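Local coordinates for flagellar brake protein YcgR (Klebsiella pneumoniae, PDB 5KEC) that binds cyclic di-GMP through its PilZ domain and, as MrkH, probably activates transcription of the type 3 fimbriae genes that serve biofilm formation, at residues B[129-138]-B[149-159]. Sequence-based numbering, arbitrary orientation.
Sequences HKNGENYLFD and LMTKTPNLKFL
His129 lays one face of its imidazole against Phe158, whose CD1 stands 3.6 Å above that plane toward the rim, while Tyr135 CD2 sits over the centre of the opposite face. The two rings are nearly parallel, 11° apart, yet slid so far that they barely overlap; instead His129 CB lies over the phenyl face, 3.8 Å from its centroid, as a CH-pi contact. Lys157 CG lies over the rim of the other phenyl face, and Asn131 ND2 reaches the phenyl edge. In the plane of the imidazole, at its edge, a water joins His129 NE2 to the backbone N of Asn155. Asn155 sends ND2 to Glu133 OE2 in a short but weak hydrogen bond (2.8 Å, 117°); a second water links this amide to Asn131 ND2 and, weakly, to Glu133 OE1. Farther along, Phe137 CE1 meets the methyl CG2 of Thr151 at 3.4 Å, and Phe137 CB packs on Leu149 CB. Paired backbone bonds between Asp138 and Met150 mark where the hairpin of strands 134-142 and 146-151 is still zipped. The short segments 134-138 and 149-151 run 114° apart in direction, well away from strict antiparallel, and contact passes to aromatic faces and bridging waters: backbone pairing is confined to the Asp138-Met150 bridge, whereas the outer loops meet through slid rings, a CH-pi contact, one weak amide-carboxylate bond and solvent.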
loop_
_atom_site.group_PDB
_atom_site.type_symbol
_atom_site.label_atom_id
_atom_site.label_comp_id
_atom_site.label_asym_id
_atom_site.label_seq_id
_atom_site.Cartn_x
_atom_site.Cartn_y
_atom_site.Cartn_z
ATOM N N HIS B 129 1.527 -17.290 -17.689
ATOM C CA HIS B 129 2.733 -16.478 -17.741
ATOM C C HIS B 129 2.960 -16.009 -19.177
ATOM O O HIS B 129 2.197 -16.356 -20.084
ATOM C CB HIS B 129 3.934 -17.263 -17.210
ATOM C CG HIS B 129 3.911 -17.471 -15.722
ATOM N ND1 HIS B 129 3.851 -16.426 -14.828
ATOM C CD2 HIS B 129 3.939 -18.602 -14.978
ATOM C CE1 HIS B 129 3.841 -16.903 -13.594
ATOM N NE2 HIS B 129 3.894 -18.220 -13.658
ATOM N N LYS B 130 4.001 -15.209 -19.375
ATOM C CA LYS B 130 4.294 -14.626 -20.676
ATOM C C LYS B 130 4.509 -15.687 -21.752
ATOM O O LYS B 130 4.209 -15.455 -22.924
ATOM C CB LYS B 130 5.525 -13.719 -20.587
ATOM C CG LYS B 130 5.406 -12.592 -19.571
ATOM C CD LYS B 130 6.600 -11.646 -19.666
ATOM C CE LYS B 130 6.350 -10.352 -18.901
ATOM N NZ LYS B 130 7.393 -9.318 -19.177
ATOM N N ASN B 131 5.035 -16.843 -21.358
ATOM C CA ASN B 131 5.303 -17.917 -22.307
ATOM C C ASN B 131 4.109 -18.850 -22.502
ATOM O O ASN B 131 4.236 -19.912 -23.114
ATOM C CB ASN B 131 6.508 -18.735 -21.853
ATOM C CG ASN B 131 6.261 -19.437 -20.537
ATOM O OD1 ASN B 131 5.186 -19.301 -19.947
ATOM N ND2 ASN B 131 7.245 -20.199 -20.069
ATOM N N GLY B 132 2.956 -18.468 -21.966
ATOM C CA GLY B 132 1.748 -19.251 -22.157
ATOM C C GLY B 132 1.531 -20.342 -21.124
ATOM O O GLY B 132 0.500 -21.017 -21.132
ATOM N N GLU B 133 2.496 -20.520 -20.228
ATOM C CA GLU B 133 2.369 -21.537 -19.187
ATOM C C GLU B 133 1.303 -21.148 -18.165
ATOM O O GLU B 133 1.264 -20.010 -17.709
ATOM C CB GLU B 133 3.708 -21.763 -18.491
ATOM C CG GLU B 133 3.647 -22.772 -17.363
ATOM C CD GLU B 133 5.024 -23.188 -16.893
ATOM O OE1 GLU B 133 5.798 -23.716 -17.718
ATOM O OE2 GLU B 133 5.336 -22.980 -15.702
ATOM N N ASN B 134 0.434 -22.096 -17.829
ATOM C CA ASN B 134 -0.609 -21.879 -16.828
ATOM C C ASN B 134 -0.023 -21.767 -15.421
ATOM O O ASN B 134 0.886 -22.514 -15.058
ATOM C CB ASN B 134 -1.623 -23.030 -16.858
ATOM C CG ASN B 134 -2.506 -23.007 -18.097
ATOM O OD1 ASN B 134 -2.948 -21.948 -18.537
ATOM N ND2 ASN B 134 -2.770 -24.184 -18.661
ATOM N N TYR B 135 -0.532 -20.823 -14.636
ATOM C CA TYR B 135 -0.225 -20.802 -13.210
ATOM C C TYR B 135 -1.489 -20.760 -12.377
ATOM O O TYR B 135 -2.541 -20.308 -12.830
ATOM C CB TYR B 135 0.686 -19.633 -12.830
ATOM C CG TYR B 135 0.091 -18.266 -13.066
ATOM C CD1 TYR B 135 -0.939 -17.776 -12.262
ATOM C CD2 TYR B 135 0.570 -17.457 -14.082
ATOM C CE1 TYR B 135 -1.477 -16.523 -12.483
ATOM C CE2 TYR B 135 0.046 -16.204 -14.306
ATOM C CZ TYR B 135 -0.974 -15.738 -13.508
ATOM O OH TYR B 135 -1.491 -14.486 -13.750
ATOM N N LEU B 136 -1.364 -21.224 -11.145
ATOM C CA LEU B 136 -2.465 -21.204 -10.199
ATOM C C LEU B 136 -1.894 -20.862 -8.837
ATOM O O LEU B 136 -0.856 -21.398 -8.451
ATOM C CB LEU B 136 -3.152 -22.570 -10.153
ATOM C CG LEU B 136 -4.260 -22.692 -9.111
ATOM C CD1 LEU B 136 -5.324 -21.645 -9.355
ATOM C CD2 LEU B 136 -4.858 -24.093 -9.136
ATOM N N PHE B 137 -2.553 -19.959 -8.119
ATOM C CA PHE B 137 -2.119 -19.605 -6.774
ATOM C C PHE B 137 -3.284 -19.645 -5.797
ATOM O O PHE B 137 -4.408 -19.299 -6.155
ATOM C CB PHE B 137 -1.523 -18.196 -6.751
ATOM C CG PHE B 137 -0.258 -18.040 -7.556
ATOM C CD1 PHE B 137 0.957 -18.467 -7.052
ATOM C CD2 PHE B 137 -0.281 -17.418 -8.796
ATOM C CE1 PHE B 137 2.121 -18.307 -7.784
ATOM C CE2 PHE B 137 0.879 -17.250 -9.528
ATOM C CZ PHE B 137 2.081 -17.699 -9.023
ATOM N N ASP B 138 -3.015 -20.072 -4.564
ATOM C CA ASP B 138 -3.950 -19.852 -3.474
ATOM C C ASP B 138 -3.845 -18.398 -3.052
ATOM O O ASP B 138 -2.744 -17.884 -2.842
ATOM C CB ASP B 138 -3.618 -20.744 -2.276
ATOM C CG ASP B 138 -4.109 -22.166 -2.448
ATOM O OD1 ASP B 138 -4.234 -22.625 -3.605
ATOM O OD2 ASP B 138 -4.368 -22.828 -1.420
ATOM N N LEU B 149 -0.148 -14.581 -2.574
ATOM C CA LEU B 149 -0.476 -15.775 -3.337
ATOM C C LEU B 149 0.483 -16.857 -2.912
ATOM O O LEU B 149 1.640 -16.574 -2.597
ATOM C CB LEU B 149 -0.335 -15.505 -4.834
ATOM C CG LEU B 149 -1.064 -14.257 -5.331
ATOM C CD1 LEU B 149 -0.666 -13.919 -6.762
ATOM C CD2 LEU B 149 -2.578 -14.433 -5.213
ATOM N N MET B 150 0.011 -18.097 -2.893
ATOM C CA MET B 150 0.841 -19.195 -2.441
ATOM C C MET B 150 0.800 -20.376 -3.398
ATOM O O MET B 150 -0.243 -20.704 -3.965
ATOM C CB MET B 150 0.411 -19.626 -1.037
ATOM C CG MET B 150 1.197 -20.786 -0.463
ATOM S SD MET B 150 0.998 -20.894 1.333
ATOM C CE MET B 150 1.805 -19.372 1.834
ATOM N N THR B 151 1.955 -21.005 -3.582
ATOM C CA THR B 151 2.052 -22.203 -4.397
ATOM C C THR B 151 3.290 -22.990 -3.995
ATOM O O THR B 151 4.249 -22.427 -3.468
ATOM C CB THR B 151 2.134 -21.861 -5.898
ATOM O OG1 THR B 151 2.233 -23.071 -6.650
ATOM C CG2 THR B 151 3.357 -21.001 -6.187
ATOM N N LYS B 152 3.275 -24.291 -4.247
ATOM C CA LYS B 152 4.446 -25.113 -3.968
ATOM C C LYS B 152 5.327 -25.235 -5.204
ATOM O O LYS B 152 6.473 -25.687 -5.121
ATOM C CB LYS B 152 4.024 -26.489 -3.442
ATOM C CG LYS B 152 3.185 -26.404 -2.171
ATOM C CD LYS B 152 2.595 -27.752 -1.770
ATOM C CE LYS B 152 3.670 -28.707 -1.298
ATOM N NZ LYS B 152 4.478 -28.116 -0.198
ATOM N N THR B 153 4.798 -24.810 -6.348
ATOM C CA THR B 153 5.516 -24.931 -7.615
ATOM C C THR B 153 5.522 -23.625 -8.406
ATOM O O THR B 153 4.927 -23.538 -9.479
ATOM C CB THR B 153 4.912 -26.036 -8.499
ATOM O OG1 THR B 153 3.500 -25.825 -8.631
ATOM C CG2 THR B 153 5.153 -27.406 -7.885
ATOM N N PRO B 154 6.197 -22.600 -7.875
ATOM C CA PRO B 154 6.253 -21.320 -8.586
ATOM C C PRO B 154 7.150 -21.385 -9.822
ATOM O O PRO B 154 8.107 -22.167 -9.859
ATOM C CB PRO B 154 6.870 -20.378 -7.551
ATOM C CG PRO B 154 7.715 -21.277 -6.689
ATOM C CD PRO B 154 6.940 -22.570 -6.602
ATOM N N ASN B 155 6.819 -20.583 -10.828
ATOM C CA ASN B 155 7.708 -20.357 -11.955
ATOM C C ASN B 155 8.504 -19.096 -11.639
ATOM O O ASN B 155 8.111 -17.986 -12.008
ATOM C CB ASN B 155 6.904 -20.175 -13.241
ATOM C CG ASN B 155 7.735 -20.420 -14.490
ATOM O OD1 ASN B 155 8.958 -20.255 -14.479
ATOM N ND2 ASN B 155 7.075 -20.821 -15.571
ATOM N N LEU B 156 9.621 -19.271 -10.940
ATOM C CA LEU B 156 10.304 -18.142 -10.317
ATOM C C LEU B 156 10.750 -17.029 -11.262
ATOM O O LEU B 156 10.761 -15.856 -10.883
ATOM C CB LEU B 156 11.476 -18.635 -9.464
ATOM C CG LEU B 156 11.042 -19.339 -8.179
ATOM C CD1 LEU B 156 12.246 -19.906 -7.433
ATOM C CD2 LEU B 156 10.265 -18.380 -7.296
ATOM N N LYS B 157 11.116 -17.382 -12.489
ATOM C CA LYS B 157 11.632 -16.377 -13.405
ATOM C C LYS B 157 10.575 -15.340 -13.797
ATOM O O LYS B 157 10.907 -14.265 -14.289
ATOM C CB LYS B 157 12.243 -17.027 -14.643
ATOM C CG LYS B 157 11.254 -17.721 -15.551
ATOM C CD LYS B 157 11.985 -18.353 -16.718
ATOM C CE LYS B 157 11.026 -19.010 -17.692
ATOM N NZ LYS B 157 11.754 -19.521 -18.891
ATOM N N PHE B 158 9.304 -15.653 -13.567
ATOM C CA PHE B 158 8.232 -14.708 -13.875
ATOM C C PHE B 158 7.770 -13.953 -12.640
ATOM O O PHE B 158 6.810 -13.180 -12.693
ATOM C CB PHE B 158 7.053 -15.426 -14.516
ATOM C CG PHE B 158 7.360 -15.977 -15.870
ATOM C CD1 PHE B 158 7.484 -17.340 -16.068
ATOM C CD2 PHE B 158 7.552 -15.126 -16.944
ATOM C CE1 PHE B 158 7.779 -17.845 -17.323
ATOM C CE2 PHE B 158 7.847 -15.628 -18.193
ATOM C CZ PHE B 158 7.961 -16.987 -18.382
ATOM N N LEU B 159 8.468 -14.183 -11.532
ATOM C CA LEU B 159 8.063 -13.646 -10.245
ATOM C C LEU B 159 9.154 -12.792 -9.612
ATOM O O LEU B 159 9.257 -12.712 -8.390
ATOM C CB LEU B 159 7.688 -14.790 -9.305
ATOM C CG LEU B 159 6.625 -15.745 -9.845
ATOM C CD1 LEU B 159 6.394 -16.906 -8.891
ATOM C CD2 LEU B 159 5.327 -14.995 -10.103
HETATM O O HOH W 1 3.879 -19.563 -10.906
HETATM O O HOH W 2 7.551 -22.008 -18.090
HETATM O O HOH W 3 -0.195 -24.123 -7.700
#